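PDB 4CIT: vanadium-dependent haloperoxidase from Zobellia galactanivorans, which probably catalyses the vanadate-dependent oxidation of iodide by hydrogen peroxide. Local coordinates for residues A[234-239]-A[423-428]; A[241-246]-A[417-422]; A[246-251]-A[350-355]. All coordinates share one frame; numbering follows the deposited sequence. Where two conformers were deposited one is given.

Contact 1 of 3, residues A[234-239]-A[423-428]; sequences SAFYKE and IHYRAA. With VO4 (vanadate ion), chain B; VO4 (vanadate ion), chain F; VO4 (vanadate ion), chain D.
E239 extends its carboxylate to the beginning of helix 426-446, where OE1 accepts a hydrogen bond of 3.0 Å from the backbone N of A427. The donor comes from the syn side, 33° out of the carboxylate plane. CG of E239 lies anti to the carbonyl carbon (chi1 -71°), and the extended chain beyond it carries the carboxylate across to helix 426-446. So close to a helix N-terminus, the negative charge would probably be stabilised. A water makes a second polar link, donating to E239 O and accepting from R426 N.

The aromatic part is oblique. The rings of F236 and Y425 have centroids 5.0 Å apart and planes at 57°; CE2 of F236 stands 3.8 Å above the Y425 ring plane, displaced toward the rim. The Y425 hydroxyl, beside F236 CZ, is hydrogen-bonded to I338 O.

Metal binding falls to the next residue back: NE2 of H424 coordinates vanadium at 2.2 Å, while ND1 is hydrogen-bonded to E363, a second-shell carboxylate whose OE2 also accepts a hydrogen bond from Y425 N. A vanadium-ligating histidine just ahead of a helix, here the helix that E239 grips, is the hallmark of the vanadium haloperoxidase active site.

Contact 2 of 3, residues A[241-246]-A[417-422]; sequences KEVYDV and SRMYGG. With VO4 (vanadate ion), chain D.
M419 pushes its thioether against helix 235-253 and forms the tight part of this contact. Its CG is anti to the backbone N (chi1 172°), and bends at the next two torsions fold the chain, with SD 3.9 Å from V243 CG2 and 4.1 Å from V246 CG2. The other branch of V243, CG1, rests 3.8 Å from G422 O. G422, with positive phi, forms the Schellman motif that follows helix 407-420. Between the buried V243 and M419 a water donates to both carbonyl oxygens.

Toward the partly exposed margin the fit is looser. V246 CG1 lies at the edge of the Y420 ring, 4.3 Å from CD1. E242 lies across the M419 methyl, with OE1 3.9 Å from CE, while OE2 forms a salt bridge with R426. An alanine at E242 would probably leave R426 with E430 but without this second carboxylate, and uncover one side of the M419 methyl.

On the side of helix 407-420 turned from M419, R418 NE donates to a vanadate oxygen, O2, at 3.0 Å. Around the contact, helix 340-347 touches V243 through P340, helix 426-446 touches M419 through I429, and helix 258-266 packs against Y420.

Contact 3 of 3, residues A[246-251]-A[350-355]; sequences VRNKIT and DSWKPV
R247 fastens helix 235-253 to the segment 350-355, part of the long loop that joins helix 340-347 to helix 367-383 in the mainly helical PAP2-type fold of this enzyme. Here a long arginine lies across the loop chain, its aliphatic part against an aromatic ring and its charged end on one main-chain oxygen directly and on the next through a water.

The polar grip comes first. R247 NE donates to K353 O at 2.7 Å, with the oxygen near the guanidinium plane. At a C=O...N angle of 175°, NE stands almost straight out from the carbonyl, though its N-H is bent away from the line to the oxygen. The bend at chi2 (-81°) sets CD beside K353 O. NH2 is linked to the next carbonyl through a water, which accepts from R247 NH2 at 2.9 Å and donates to P354 O. Two successive loop carbonyls are thereby tied to one side chain, which would limit rotation of its guanidinium.

The aromatic contacts centre on W352. R247 CB approaches obliquely the CZ2-CE2-NE1 side of the indole, 3.4 Å from CZ2, whereas the guanidinium is turned 83° from the indole plane and so does not stack on it. The indole is held from the helix as well, since NE1 is hydrogen-bonded to Y244 O and the Y244 ring stacks on W352. N248 OD1 lies at the indole edge, near the ring plane and 3.5 Å from CD1.

Apolar packing completes the contact at V355. Its CG2 branch comes within 4.3 Å of I250 CG2, a loose approach on the side where I250 also touches Y420. The same methyl covers one face of the R247 guanidinium, offset toward the rim, with V355 CG2 3.8 Å from R247 NH1.

All three contacts use helix 235-253, in the order 1, 2, 3 from its N-terminal end. Their partners come in the reverse order along the chain, 350-355, then 417-422, then 423-428, so that contact 3 is nested inside contact 2 and contact 2 inside contact 1. Centres of contacts 1 and 2 lie about 9 Å apart, those of 2 and 3 about 8 Å, and those of 1 and 3 about 15 Å. Contacts 2 and 3 share V246, while contacts 1 and 2 adjoin through the turn between helices 407-420 and 426-446. One helix thus backs two of the segments that bind vanadate, those carrying R418 and H424, and the loop leading to pocket residues P359 and F361.

Contact 1 of 3, residues A[234-239]-A[423-428]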
loop_
_atom_site.group_PDB
_atom_site.type_symbol
_atom_site.label_atom_id
_atom_site.label_comp_id
_atom_site.label_asym_id
_atom_site.label_seq_id
_atom_site.Cartn_x
_atom_site.Cartn_y
_atom_site.Cartn_z
ATOM N N SER A 234 -28.986 6.466 19.932
ATOM C CA SER A 234 -27.549 6.549 20.039
ATOM C C SER A 234 -26.833 6.791 18.655
ATOM O O SER A 234 -27.373 6.445 17.552
ATOM C CB SER A 234 -26.995 5.338 20.689
ATOM O OG SER A 234 -27.014 4.171 19.820
ATOM N N ALA A 235 -25.642 7.386 18.722
ATOM C CA ALA A 235 -24.859 7.593 17.484
ATOM C C ALA A 235 -24.506 6.218 16.841
ATOM O O ALA A 235 -24.619 6.067 15.618
ATOM C CB ALA A 235 -23.571 8.437 17.720
ATOM N N PHE A 236 -24.149 5.208 17.633
ATOM C CA PHE A 236 -23.766 3.918 17.121
ATOM C C PHE A 236 -24.933 3.286 16.366
ATOM O O PHE A 236 -24.818 2.806 15.216
ATOM C CB PHE A 236 -23.239 2.996 18.199
ATOM C CG PHE A 236 -22.754 1.656 17.671
ATOM C CD1 PHE A 236 -23.664 0.628 17.503
ATOM C CD2 PHE A 236 -21.455 1.475 17.193
ATOM C CE1 PHE A 236 -23.265 -0.591 16.998
ATOM C CE2 PHE A 236 -21.055 0.273 16.633
ATOM C CZ PHE A 236 -21.976 -0.776 16.549
ATOM N N TYR A 237 -26.095 3.327 16.982
ATOM C CA TYR A 237 -27.260 2.709 16.388
ATOM C C TYR A 237 -27.629 3.396 15.084
ATOM O O TYR A 237 -27.997 2.732 14.093
ATOM C CB TYR A 237 -28.442 2.689 17.372
ATOM C CG TYR A 237 -29.416 1.563 17.032
ATOM C CD1 TYR A 237 -29.118 0.260 17.391
ATOM C CD2 TYR A 237 -30.599 1.804 16.357
ATOM C CE1 TYR A 237 -29.968 -0.789 17.114
ATOM C CE2 TYR A 237 -31.479 0.743 16.064
ATOM C CZ TYR A 237 -31.139 -0.544 16.456
ATOM O OH TYR A 237 -31.962 -1.623 16.174
ATOM N N LYS A 238 -27.540 4.715 15.049
ATOM C CA LYS A 238 -27.747 5.413 13.821
ATOM C C LYS A 238 -26.842 4.921 12.725
ATOM O O LYS A 238 -27.264 4.745 11.587
ATOM C CB LYS A 238 -27.720 6.932 14.001
ATOM C CG LYS A 238 -28.935 7.321 14.864
ATOM C CD LYS A 238 -29.105 8.828 14.964
ATOM C CE LYS A 238 -30.238 9.208 15.902
ATOM N NZ LYS A 238 -30.058 10.632 16.255
ATOM N N GLU A 239 -25.572 4.760 13.058
ATOM C CA GLU A 239 -24.637 4.318 12.039
ATOM C C GLU A 239 -24.838 2.849 11.602
ATOM O O GLU A 239 -24.687 2.544 10.453
ATOM C CB GLU A 239 -23.192 4.486 12.591
ATOM C CG GLU A 239 -22.876 5.956 12.658
ATOM C CD GLU A 239 -21.443 6.322 12.546
ATOM O OE1 GLU A 239 -20.573 5.440 12.375
ATOM O OE2 GLU A 239 -21.213 7.580 12.602
ATOM N N ILE A 423 -19.483 -3.393 5.252
ATOM C CA ILE A 423 -18.468 -3.841 6.194
ATOM C C ILE A 423 -17.877 -2.767 7.113
ATOM O O ILE A 423 -17.124 -3.067 8.003
ATOM C CB ILE A 423 -17.336 -4.680 5.509
ATOM C CG1 ILE A 423 -16.444 -3.812 4.644
ATOM C CG2 ILE A 423 -17.969 -5.878 4.807
ATOM C CD1 ILE A 423 -16.987 -3.430 3.315
ATOM N N HIS A 424 -18.151 -1.509 6.834
ATOM C CA HIS A 424 -17.751 -0.367 7.690
ATOM C C HIS A 424 -18.888 0.514 7.988
ATOM O O HIS A 424 -19.718 0.803 7.127
ATOM C CB HIS A 424 -16.603 0.466 7.056
ATOM C CG HIS A 424 -15.237 -0.158 7.193
ATOM N ND1 HIS A 424 -14.601 -0.347 8.392
ATOM C CD2 HIS A 424 -14.424 -0.711 6.252
ATOM C CE1 HIS A 424 -13.419 -0.914 8.179
ATOM N NE2 HIS A 424 -13.292 -1.158 6.888
ATOM N N TYR A 425 -18.870 1.091 9.183
ATOM C CA TYR A 425 -19.775 2.204 9.528
ATOM C C TYR A 425 -19.231 3.539 8.984
ATOM O O TYR A 425 -18.021 3.700 8.722
ATOM C CB TYR A 425 -19.891 2.350 11.068
ATOM C CG TYR A 425 -20.146 1.064 11.851
ATOM C CD1 TYR A 425 -21.357 0.486 11.914
ATOM C CD2 TYR A 425 -19.105 0.419 12.451
ATOM C CE1 TYR A 425 -21.575 -0.741 12.610
ATOM C CE2 TYR A 425 -19.282 -0.763 13.167
ATOM C CZ TYR A 425 -20.522 -1.363 13.223
ATOM O OH TYR A 425 -20.570 -2.550 13.935
ATOM N N ARG A 426 -20.082 4.560 8.966
ATOM C CA ARG A 426 -19.678 5.875 8.527
ATOM C C ARG A 426 -18.451 6.412 9.213
ATOM O O ARG A 426 -17.562 7.019 8.531
ATOM C CB ARG A 426 -20.880 6.867 8.598
ATOM C CG ARG A 426 -20.549 8.330 8.226
ATOM C CD ARG A 426 -21.812 9.157 8.414
ATOM N NE ARG A 426 -22.761 8.822 7.355
ATOM C CZ ARG A 426 -22.751 9.315 6.117
ATOM N NH1 ARG A 426 -21.887 10.274 5.770
ATOM N NH2 ARG A 426 -23.661 8.901 5.213
ATOM N N ALA A 427 -18.401 6.321 10.535
ATOM C CA ALA A 427 -17.253 6.919 11.286
ATOM C C ALA A 427 -15.919 6.346 10.864
ATOM O O ALA A 427 -14.928 7.103 10.668
ATOM C CB ALA A 427 -17.435 6.803 12.759
ATOM N N ALA A 428 -15.858 5.008 10.678
ATOM C CA ALA A 428 -14.597 4.359 10.283
ATOM C C ALA A 428 -14.125 4.850 8.927
ATOM O O ALA A 428 -12.924 5.047 8.711
ATOM C CB ALA A 428 -14.799 2.846 10.235
HETATM V V VO4 B . -11.625 -2.151 5.949
HETATM O O4 VO4 F . -12.362 -3.545 6.025
HETATM O O2 VO4 D . -11.821 -0.803 4.675
HETATM O O HOH W 1 -22.886 4.149 9.121
#

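Contact 2 of 3, residues A[241-246]-A[417-422]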
loop_
_atom_site.group_PDB
_atom_site.type_symbol
_atom_site.label_atom_id
_atom_site.label_comp_id
_atom_site.label_asym_id
_atom_site.label_seq_id
_atom_site.Cartn_x
_atom_site.Cartn_y
_atom_site.Cartn_z
ATOM N N LYS A 241 -27.763 1.358 11.629
ATOM C CA LYS A 241 -28.960 1.421 10.820
ATOM C C LYS A 241 -28.703 1.906 9.412
ATOM O O LYS A 241 -29.293 1.415 8.465
ATOM C CB LYS A 241 -30.039 2.276 11.508
ATOM C CG LYS A 241 -31.420 2.289 10.822
ATOM C CD LYS A 241 -32.351 3.428 11.249
ATOM C CE LYS A 241 -33.796 3.194 10.808
ATOM N NZ LYS A 241 -34.054 3.551 9.385
ATOM N N GLU A 242 -27.800 2.848 9.237
ATOM C CA GLU A 242 -27.346 3.272 7.933
ATOM C C GLU A 242 -26.747 2.112 7.085
ATOM O O GLU A 242 -27.110 1.950 6.021
ATOM C CB GLU A 242 -26.364 4.459 8.085
ATOM C CG GLU A 242 -25.920 4.891 6.701
ATOM C CD GLU A 242 -24.821 5.946 6.606
ATOM O OE1 GLU A 242 -24.143 6.241 7.605
ATOM O OE2 GLU A 242 -24.608 6.455 5.444
ATOM N N VAL A 243 -25.812 1.334 7.620
ATOM C CA VAL A 243 -25.256 0.154 7.007
ATOM C C VAL A 243 -26.338 -0.774 6.536
ATOM O O VAL A 243 -26.349 -1.252 5.394
ATOM C CB VAL A 243 -24.213 -0.548 7.907
ATOM C CG1 VAL A 243 -23.680 -1.787 7.161
ATOM C CG2 VAL A 243 -23.056 0.413 8.150
ATOM N N TYR A 244 -27.254 -1.036 7.451
ATOM C CA TYR A 244 -28.369 -1.986 7.224
ATOM C C TYR A 244 -29.221 -1.505 6.067
ATOM O O TYR A 244 -29.478 -2.249 5.091
ATOM C CB TYR A 244 -29.165 -2.064 8.506
ATOM C CG TYR A 244 -30.355 -2.985 8.406
ATOM C CD1 TYR A 244 -30.201 -4.329 8.461
ATOM C CD2 TYR A 244 -31.620 -2.471 8.292
ATOM C CE1 TYR A 244 -31.288 -5.218 8.396
ATOM C CE2 TYR A 244 -32.723 -3.341 8.262
ATOM C CZ TYR A 244 -32.523 -4.714 8.260
ATOM O OH TYR A 244 -33.582 -5.612 8.226
ATOM N N ASP A 245 -29.615 -0.257 6.130
ATOM C CA ASP A 245 -30.512 0.406 5.167
ATOM C C ASP A 245 -29.895 0.576 3.750
ATOM O O ASP A 245 -30.529 0.331 2.716
ATOM C CB ASP A 245 -31.014 1.807 5.629
ATOM C CG ASP A 245 -31.992 1.731 6.807
ATOM O OD1 ASP A 245 -32.551 0.627 7.086
ATOM O OD2 ASP A 245 -32.223 2.759 7.469
ATOM N N VAL A 246 -28.638 1.019 3.692
ATOM C CA VAL A 246 -27.931 1.052 2.433
ATOM C C VAL A 246 -27.948 -0.281 1.719
ATOM O O VAL A 246 -28.112 -0.346 0.497
ATOM C CB VAL A 246 -26.472 1.590 2.626
ATOM C CG1 VAL A 246 -25.582 1.384 1.387
ATOM C CG2 VAL A 246 -26.516 3.009 2.980
ATOM N N SER A 417 -17.011 3.028 -0.963
ATOM C CA SER A 417 -17.229 1.634 -1.395
ATOM C C SER A 417 -17.400 0.724 -0.215
ATOM O O SER A 417 -18.074 -0.283 -0.345
ATOM C CB SER A 417 -16.110 1.130 -2.260
ATOM O OG SER A 417 -15.005 0.810 -1.478
ATOM N N ARG A 418 -16.790 1.072 0.927
ATOM C CA ARG A 418 -16.918 0.257 2.141
ATOM C C ARG A 418 -18.288 0.360 2.830
ATOM O O ARG A 418 -18.633 -0.576 3.535
ATOM C CB ARG A 418 -15.802 0.561 3.138
ATOM C CG ARG A 418 -14.438 0.615 2.465
ATOM C CD ARG A 418 -14.075 -0.601 1.645
ATOM N NE ARG A 418 -13.620 -1.733 2.516
ATOM C CZ ARG A 418 -13.527 -3.000 2.170
ATOM N NH1 ARG A 418 -13.887 -3.440 0.975
ATOM N NH2 ARG A 418 -13.022 -3.913 3.069
ATOM N N MET A 419 -19.003 1.450 2.583
ATOM C CA MET A 419 -20.389 1.609 3.048
ATOM C C MET A 419 -21.283 0.794 2.156
ATOM O O MET A 419 -22.113 -0.027 2.677
ATOM C CB MET A 419 -20.814 3.086 3.041
ATOM C CG MET A 419 -22.304 3.247 3.324
ATOM S SD MET A 419 -22.884 2.687 4.932
ATOM C CE MET A 419 -21.725 3.661 5.954
ATOM N N TYR A 420 -21.084 0.925 0.834
ATOM C CA TYR A 420 -21.864 0.061 -0.093
ATOM C C TYR A 420 -21.591 -1.366 0.161
ATOM O O TYR A 420 -22.464 -2.211 -0.067
ATOM C CB TYR A 420 -21.510 0.358 -1.526
ATOM C CG TYR A 420 -21.646 1.818 -1.959
ATOM C CD1 TYR A 420 -22.604 2.645 -1.404
ATOM C CD2 TYR A 420 -20.883 2.328 -3.031
ATOM C CE1 TYR A 420 -22.773 3.973 -1.836
ATOM C CE2 TYR A 420 -21.031 3.652 -3.455
ATOM C CZ TYR A 420 -21.960 4.445 -2.877
ATOM O OH TYR A 420 -22.169 5.736 -3.301
ATOM N N GLY A 421 -20.354 -1.674 0.595
ATOM C CA GLY A 421 -20.004 -3.033 0.841
ATOM C C GLY A 421 -20.549 -3.701 2.104
ATOM O O GLY A 421 -20.471 -4.957 2.212
ATOM N N GLY A 422 -21.078 -2.920 3.040
ATOM C CA GLY A 422 -21.699 -3.424 4.282
ATOM C C GLY A 422 -20.766 -3.835 5.346
ATOM O O GLY A 422 -21.168 -4.521 6.270
HETATM O O2 VO4 D . -11.821 -0.803 4.675
HETATM O O HOH W 2 -24.317 -1.532 3.500
#

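Contact 3 of 3, residues A[246-251]-A[350-355]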
loop_
_atom_site.group_PDB
_atom_site.type_symbol
_atom_site.label_atom_id
_atom_site.label_comp_id
_atom_site.label_asym_id
_atom_site.label_seq_id
_atom_site.Cartn_x
_atom_site.Cartn_y
_atom_site.Cartn_z
ATOM N N VAL A 246 -28.638 1.019 3.692
ATOM C CA VAL A 246 -27.931 1.052 2.433
ATOM C C VAL A 246 -27.948 -0.281 1.719
ATOM O O VAL A 246 -28.112 -0.346 0.497
ATOM C CB VAL A 246 -26.472 1.590 2.626
ATOM C CG1 VAL A 246 -25.582 1.384 1.387
ATOM C CG2 VAL A 246 -26.516 3.009 2.980
ATOM N N ARG A 247 -27.625 -1.384 2.422
ATOM C CA ARG A 247 -27.569 -2.692 1.813
ATOM C C ARG A 247 -28.944 -3.035 1.288
ATOM O O ARG A 247 -29.071 -3.509 0.125
ATOM C CB ARG A 247 -27.089 -3.730 2.861
ATOM C CG ARG A 247 -26.770 -5.047 2.236
ATOM C CD ARG A 247 -27.959 -5.914 1.960
ATOM N NE ARG A 247 -27.344 -7.005 1.143
ATOM C CZ ARG A 247 -27.204 -7.044 -0.177
ATOM N NH1 ARG A 247 -27.711 -6.117 -0.976
ATOM N NH2 ARG A 247 -26.617 -8.078 -0.717
ATOM N N ASN A 248 -29.959 -2.724 2.066
ATOM C CA ASN A 248 -31.359 -3.050 1.609
ATOM C C ASN A 248 -31.807 -2.234 0.404
ATOM O O ASN A 248 -32.502 -2.791 -0.473
ATOM C CB ASN A 248 -32.367 -2.949 2.757
ATOM C CG ASN A 248 -32.145 -4.025 3.840
ATOM O OD1 ASN A 248 -31.493 -5.037 3.588
ATOM N ND2 ASN A 248 -32.550 -3.735 5.058
ATOM N N LYS A 249 -31.400 -0.957 0.295
ATOM C CA LYS A 249 -31.588 -0.160 -0.939
ATOM C C LYS A 249 -30.876 -0.728 -2.140
ATOM O O LYS A 249 -31.451 -0.798 -3.248
ATOM C CB LYS A 249 -31.146 1.257 -0.682
ATOM C CG LYS A 249 -32.079 1.981 0.262
ATOM C CD LYS A 249 -31.617 3.414 0.468
ATOM C CE LYS A 249 -32.520 4.138 1.453
ATOM N NZ LYS A 249 -32.055 5.547 1.677
ATOM N N ILE A 250 -29.639 -1.234 -1.960
ATOM C CA ILE A 250 -28.962 -1.915 -2.985
ATOM C C ILE A 250 -29.701 -3.158 -3.472
ATOM O O ILE A 250 -29.833 -3.366 -4.679
ATOM C CB ILE A 250 -27.485 -2.193 -2.560
ATOM C CG1 ILE A 250 -26.798 -0.855 -2.445
ATOM C CG2 ILE A 250 -26.810 -3.047 -3.560
ATOM C CD1 ILE A 250 -25.407 -0.966 -1.817
ATOM N N THR A 251 -30.160 -3.970 -2.537
ATOM C CA THR A 251 -31.047 -5.116 -2.867
ATOM C C THR A 251 -32.213 -4.648 -3.720
ATOM O O THR A 251 -32.516 -5.301 -4.726
ATOM C CB THR A 251 -31.533 -5.841 -1.603
ATOM O OG1 THR A 251 -30.373 -6.317 -0.890
ATOM C CG2 THR A 251 -32.538 -7.035 -1.921
ATOM N N ASP A 350 -31.633 -11.678 11.283
ATOM C CA ASP A 350 -30.726 -12.816 11.131
ATOM C C ASP A 350 -30.518 -13.270 9.684
ATOM O O ASP A 350 -29.636 -14.170 9.452
ATOM C CB ASP A 350 -31.101 -13.979 12.050
ATOM C CG ASP A 350 -32.534 -14.522 11.838
ATOM O OD1 ASP A 350 -33.158 -14.168 10.867
ATOM O OD2 ASP A 350 -32.993 -15.357 12.631
ATOM N N SER A 351 -31.218 -12.707 8.748
ATOM C CA SER A 351 -31.088 -13.014 7.330
ATOM C C SER A 351 -30.211 -11.984 6.532
ATOM O O SER A 351 -29.840 -12.264 5.347
ATOM C CB SER A 351 -32.469 -13.074 6.696
ATOM O OG SER A 351 -32.958 -11.728 6.445
ATOM N N TRP A 352 -29.848 -10.889 7.156
ATOM C CA TRP A 352 -29.119 -9.856 6.424
ATOM C C TRP A 352 -27.701 -10.276 6.121
ATOM O O TRP A 352 -27.028 -10.905 6.982
ATOM C CB TRP A 352 -29.126 -8.585 7.253
ATOM C CG TRP A 352 -28.602 -7.318 6.636
ATOM C CD1 TRP A 352 -29.307 -6.361 5.981
ATOM C CD2 TRP A 352 -27.227 -6.893 6.613
ATOM N NE1 TRP A 352 -28.451 -5.270 5.656
ATOM C CE2 TRP A 352 -27.174 -5.611 6.016
ATOM C CE3 TRP A 352 -26.041 -7.439 7.112
ATOM C CZ2 TRP A 352 -26.036 -4.884 5.928
ATOM C CZ3 TRP A 352 -24.902 -6.703 6.976
ATOM C CH2 TRP A 352 -24.910 -5.447 6.380
ATOM N N LYS A 353 -27.230 -9.907 4.913
ATOM C CA LYS A 353 -25.843 -10.165 4.521
ATOM C C LYS A 353 -25.265 -8.938 3.858
ATOM O O LYS A 353 -25.927 -8.315 3.083
ATOM C CB LYS A 353 -25.767 -11.293 3.521
ATOM C CG LYS A 353 -26.353 -12.611 4.062
ATOM C CD LYS A 353 -25.571 -13.142 5.238
ATOM C CE LYS A 353 -26.193 -14.476 5.763
ATOM N NZ LYS A 353 -26.370 -15.389 4.603
ATOM N N PRO A 354 -24.010 -8.643 4.125
ATOM C CA PRO A 354 -23.370 -7.554 3.468
ATOM C C PRO A 354 -23.106 -7.865 2.021
ATOM O O PRO A 354 -22.992 -9.036 1.659
ATOM C CB PRO A 354 -22.044 -7.405 4.262
ATOM C CG PRO A 354 -21.794 -8.748 4.803
ATOM C CD PRO A 354 -23.165 -9.324 5.086
ATOM N N VAL A 355 -22.950 -6.842 1.191
ATOM C CA VAL A 355 -22.586 -7.020 -0.193
ATOM C C VAL A 355 -21.238 -7.723 -0.315
ATOM O O VAL A 355 -21.098 -8.672 -1.103
ATOM C CB VAL A 355 -22.559 -5.677 -0.956
ATOM C CG1 VAL A 355 -21.909 -5.806 -2.302
ATOM C CG2 VAL A 355 -23.986 -5.209 -1.219
HETATM O O HOH W 3 -25.031 -10.364 0.010
#